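Local atomic coordinates of clavulanic acid biosynthesis oligopeptide binding protein 2 (PDB entry 2WOL), a protein that probably binds oligopeptides as a family 5 extracellular solute-binding protein of the clavulanic acid biosynthetic pathway in Streptomyces clavuligerus. Residues T459-G462 with F463-L467; N491-I494 with D495-L498. All blocks are in the same frame, centred on the assembly; numbering follows the deposited sequence.

How the contacts relate
Two neighbouring helices, one supplying contact 1 (459-467) and the next contact 2 (491-498), illustrate how i to i+4 bonding within a helix sets the side chains that join it to another. The centres of the contacts lie about 11 Å apart, and Tyr461 bridges them: its CE1 packs 3.8 Å from Ile494 CG2 and its CD1 3.9 Å from Leu498 CD2. Helix 503-520 touches both, with Trp510 and Val513 meeting residues of each. Contact 1 is wholly buried, about 11 Å from the centre of the chain, and a glycerol, probably from the crystallisation liquor, lies about 5 Å from the Tyr461 side chain; contact 2 is farther out, at about 22 Å, and partly buried.

Contact 1: T459-G462 with F463-L467; sequences TEYG and FLAPL
Tyr461 and Ala465, one helical turn apart, meet through a CH-pi contact in the first turns of helix 460-468. From Tyr461 CB the side chain runs with CG anti to the backbone N (chi1 -176°), which carries the ring along the helix and over the methyl of Ala465. CG is still 4.0 Å from Ala465 CB; on the CD1-CE1 side of the ring CD1 comes closer, and CE1 makes the nearest approach at 3.4 Å. CZ follows at 3.6 Å, whereas CD2, CE2 and the terminal OH stand farther off. The methyl therefore lies over one face, shifted toward the rim, with Ala465 CB 17° off the ring normal. Phe180 packs edge-to-face with the same ring, and Asp182 and Gln472 also touch the tyrosine.

The backbone holds this pair in step: Ala465 N donates to Tyr461 O at 3.0 Å. Just ahead of the helix, Thr459 is the N-cap, its OG1 accepting from Gly462 N at 3.1 Å in a nearly straight bond (168°), while OG1 is also hydrogen-bonded to Asp182. Pro466 has no N-H to give, and its CD instead rests 3.4 Å from Gly462 O, at the kink of the helix. The chemistry implies a polar start and an apolar flank: the cap satisfies an N-H of the first turn, and the methyl-face contact contributes, on one face, to holding the ring beside its own helix.

Contact 2: N491-I494 with D495-L498; sequences NALI and DETL
Thr497 folds its side chain back over the preceding turn, where OG1 donates to Ile494 O at 2.7 Å. With chi1 at 71°, OG1 sits between the backbone N and the carbonyl carbon, and from there it reaches a lone pair of that oxygen in the carbonyl plane, at a C=O...O angle of 135°. The same torsion leaves CG2 beside the backbone N, 3.3 Å from Leu493 O. Ile494 O is thus gripped twice, for Leu498 N also donates to it, at a longer 3.3 Å. This i to i-3 hydroxyl bond is a familiar motif of helical threonines, here near the C-terminal end of helix 488-499, and it keeps a buried hydroxyl satisfied where Thr497 faces Leu509 and Trp510 of helix 503-520. Leu498 brings its CG to 3.5 Å from Ile494 O, and its side chain also touches Ser181. On another side of the helix the Asp495 carboxylate bends back along the turn, its CG 3.4 Å from Asn491 O, and OD1 forms a salt bridge with Arg471. Asn491 reaches the same loop, its OD1 accepting from Gly470 N while ND2 is hydrogen-bonded to Asp486.

Contact 1: T459-G462 with F463-L467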
loop_
_atom_site.group_PDB
_atom_site.type_symbol
_atom_site.label_atom_id
_atom_site.label_comp_id
_atom_site.label_asym_id
_atom_site.label_seq_id
_atom_site.Cartn_x
_atom_site.Cartn_y
_atom_site.Cartn_z
ATOM N N THR A 459 5.235 7.699 -1.765
ATOM C CA THR A 459 6.086 8.827 -1.402
ATOM C C THR A 459 6.663 8.586 -0.019
ATOM O O THR A 459 6.195 7.712 0.724
ATOM C CB THR A 459 5.314 10.170 -1.354
ATOM O OG1 THR A 459 4.337 10.124 -0.309
ATOM C CG2 THR A 459 4.638 10.476 -2.687
ATOM N N GLU A 460 7.671 9.380 0.332
ATOM C CA GLU A 460 8.274 9.306 1.657
ATOM C C GLU A 460 7.263 9.598 2.767
ATOM O O GLU A 460 7.274 8.931 3.807
ATOM C CB GLU A 460 9.476 10.244 1.767
ATOM C CG GLU A 460 10.701 9.792 0.988
ATOM C CD GLU A 460 10.711 10.274 -0.453
ATOM O OE1 GLU A 460 9.645 10.662 -0.976
ATOM O OE2 GLU A 460 11.793 10.263 -1.068
ATOM N N TYR A 461 6.383 10.578 2.545
ATOM C CA TYR A 461 5.334 10.854 3.519
ATOM C C TYR A 461 4.418 9.648 3.687
ATOM O O TYR A 461 4.176 9.200 4.806
ATOM C CB TYR A 461 4.497 12.093 3.167
ATOM C CG TYR A 461 3.492 12.381 4.258
ATOM C CD1 TYR A 461 3.833 13.183 5.344
ATOM C CD2 TYR A 461 2.218 11.803 4.236
ATOM C CE1 TYR A 461 2.929 13.426 6.374
ATOM C CE2 TYR A 461 1.307 12.039 5.258
ATOM C CZ TYR A 461 1.668 12.851 6.323
ATOM O OH TYR A 461 0.767 13.078 7.335
ATOM N N GLY A 462 3.912 9.132 2.569
ATOM C CA GLY A 462 3.033 7.970 2.594
ATOM C C GLY A 462 3.670 6.783 3.292
ATOM O O GLY A 462 3.009 6.066 4.042
ATOM N N PHE A 463 4.963 6.579 3.049
ATOM C CA PHE A 463 5.651 5.440 3.632
ATOM C C PHE A 463 5.992 5.613 5.111
ATOM O O PHE A 463 5.734 4.718 5.926
ATOM C CB PHE A 463 6.918 5.086 2.842
ATOM C CG PHE A 463 7.588 3.840 3.343
ATOM C CD1 PHE A 463 7.175 2.593 2.889
ATOM C CD2 PHE A 463 8.590 3.911 4.304
ATOM C CE1 PHE A 463 7.756 1.430 3.375
ATOM C CE2 PHE A 463 9.186 2.752 4.794
ATOM C CZ PHE A 463 8.773 1.515 4.328
ATOM N N LEU A 464 6.585 6.751 5.454
ATOM C CA LEU A 464 7.195 6.903 6.774
ATOM C C LEU A 464 6.337 7.604 7.827
ATOM O O LEU A 464 6.387 7.236 9.000
ATOM C CB LEU A 464 8.577 7.565 6.667
ATOM C CG LEU A 464 9.495 7.469 7.894
ATOM C CD1 LEU A 464 9.624 6.029 8.393
ATOM C CD2 LEU A 464 10.868 8.059 7.605
ATOM N N ALA A 465 5.546 8.597 7.426
ATOM C CA ALA A 465 4.767 9.351 8.412
ATOM C C ALA A 465 3.823 8.496 9.274
ATOM O O ALA A 465 3.776 8.683 10.486
ATOM C CB ALA A 465 4.018 10.503 7.767
ATOM N N PRO A 466 3.067 7.557 8.662
ATOM C CA PRO A 466 2.205 6.722 9.509
ATOM C C PRO A 466 2.973 5.882 10.534
ATOM O O PRO A 466 2.410 5.496 11.557
ATOM C CB PRO A 466 1.495 5.816 8.496
ATOM C CG PRO A 466 1.526 6.599 7.220
ATOM C CD PRO A 466 2.889 7.224 7.237
ATOM N N LEU A 467 4.247 5.624 10.255
ATOM C CA LEU A 467 5.083 4.802 11.126
ATOM C C LEU A 467 5.724 5.563 12.281
ATOM O O LEU A 467 6.006 4.962 13.319
ATOM C CB LEU A 467 6.191 4.117 10.319
ATOM C CG LEU A 467 5.808 3.132 9.215
ATOM C CD1 LEU A 467 7.076 2.537 8.612
ATOM C CD2 LEU A 467 4.881 2.020 9.730
#

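Contact 2: N491-I494 with D495-L498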
loop_
_atom_site.group_PDB
_atom_site.type_symbol
_atom_site.label_atom_id
_atom_site.label_comp_id
_atom_site.label_asym_id
_atom_site.label_seq_id
_atom_site.Cartn_x
_atom_site.Cartn_y
_atom_site.Cartn_z
ATOM N N ASN A 491 8.690 15.410 13.831
ATOM C CA ASN A 491 7.453 16.030 13.353
ATOM C C ASN A 491 7.707 17.319 12.566
ATOM O O ASN A 491 7.116 17.531 11.499
ATOM C CB ASN A 491 6.486 16.291 14.515
ATOM C CG ASN A 491 6.088 15.022 15.259
ATOM O OD1 ASN A 491 6.307 13.907 14.785
ATOM N ND2 ASN A 491 5.498 15.194 16.437
ATOM N N ALA A 492 8.603 18.159 13.088
ATOM C CA ALA A 492 8.963 19.418 12.437
ATOM C C ALA A 492 9.617 19.192 11.078
ATOM O O ALA A 492 9.294 19.888 10.114
ATOM C CB ALA A 492 9.867 20.251 13.337
ATOM N N LEU A 493 10.527 18.220 11.000
ATOM C CA LEU A 493 11.166 17.875 9.732
ATOM C C LEU A 493 10.145 17.403 8.701
ATOM O O LEU A 493 10.201 17.807 7.539
ATOM C CB LEU A 493 12.256 16.817 9.926
ATOM C CG LEU A 493 13.599 17.255 10.522
ATOM C CD1 LEU A 493 14.437 16.041 10.862
ATOM C CD2 LEU A 493 14.368 18.177 9.579
ATOM N N ILE A 494 9.216 16.552 9.137
ATOM C CA ILE A 494 8.127 16.089 8.278
ATOM C C ILE A 494 7.317 17.284 7.761
ATOM O O ILE A 494 7.063 17.396 6.558
ATOM C CB ILE A 494 7.224 15.044 8.995
ATOM C CG1 ILE A 494 8.003 13.739 9.221
ATOM C CG2 ILE A 494 5.932 14.788 8.198
ATOM C CD1 ILE A 494 7.260 12.686 10.024
ATOM N N ASP A 495 6.941 18.188 8.666
ATOM C CA ASP A 495 6.230 19.404 8.275
ATOM C C ASP A 495 7.019 20.195 7.232
ATOM O O ASP A 495 6.444 20.695 6.263
ATOM C CB ASP A 495 5.923 20.274 9.500
ATOM C CG ASP A 495 4.798 19.709 10.359
ATOM O OD1 ASP A 495 4.087 18.784 9.906
ATOM O OD2 ASP A 495 4.619 20.203 11.496
ATOM N N GLU A 496 8.337 20.291 7.414
ATOM C CA GLU A 496 9.172 21.024 6.459
ATOM C C GLU A 496 9.133 20.418 5.054
ATOM O O GLU A 496 9.027 21.149 4.067
ATOM C CB GLU A 496 10.614 21.163 6.951
ATOM C CG GLU A 496 11.419 22.173 6.140
ATOM C CD GLU A 496 12.814 22.427 6.680
ATOM O OE1 GLU A 496 13.104 22.047 7.836
ATOM O OE2 GLU A 496 13.622 23.020 5.930
ATOM N N THR A 497 9.205 19.089 4.960
ATOM C CA THR A 497 9.143 18.420 3.654
ATOM C C THR A 497 7.865 18.785 2.899
ATOM O O THR A 497 7.891 18.981 1.685
ATOM C CB THR A 497 9.237 16.870 3.752
ATOM O OG1 THR A 497 8.030 16.333 4.311
ATOM C CG2 THR A 497 10.435 16.425 4.582
ATOM N N LEU A 498 6.761 18.898 3.636
ATOM C CA LEU A 498 5.439 19.107 3.042
ATOM C C LEU A 498 5.263 20.450 2.328
ATOM O O LEU A 498 4.408 20.568 1.447
ATOM C CB LEU A 498 4.335 18.888 4.081
ATOM C CG LEU A 498 4.151 17.436 4.541
ATOM C CD1 LEU A 498 3.183 17.356 5.708
ATOM C CD2 LEU A 498 3.703 16.529 3.396
#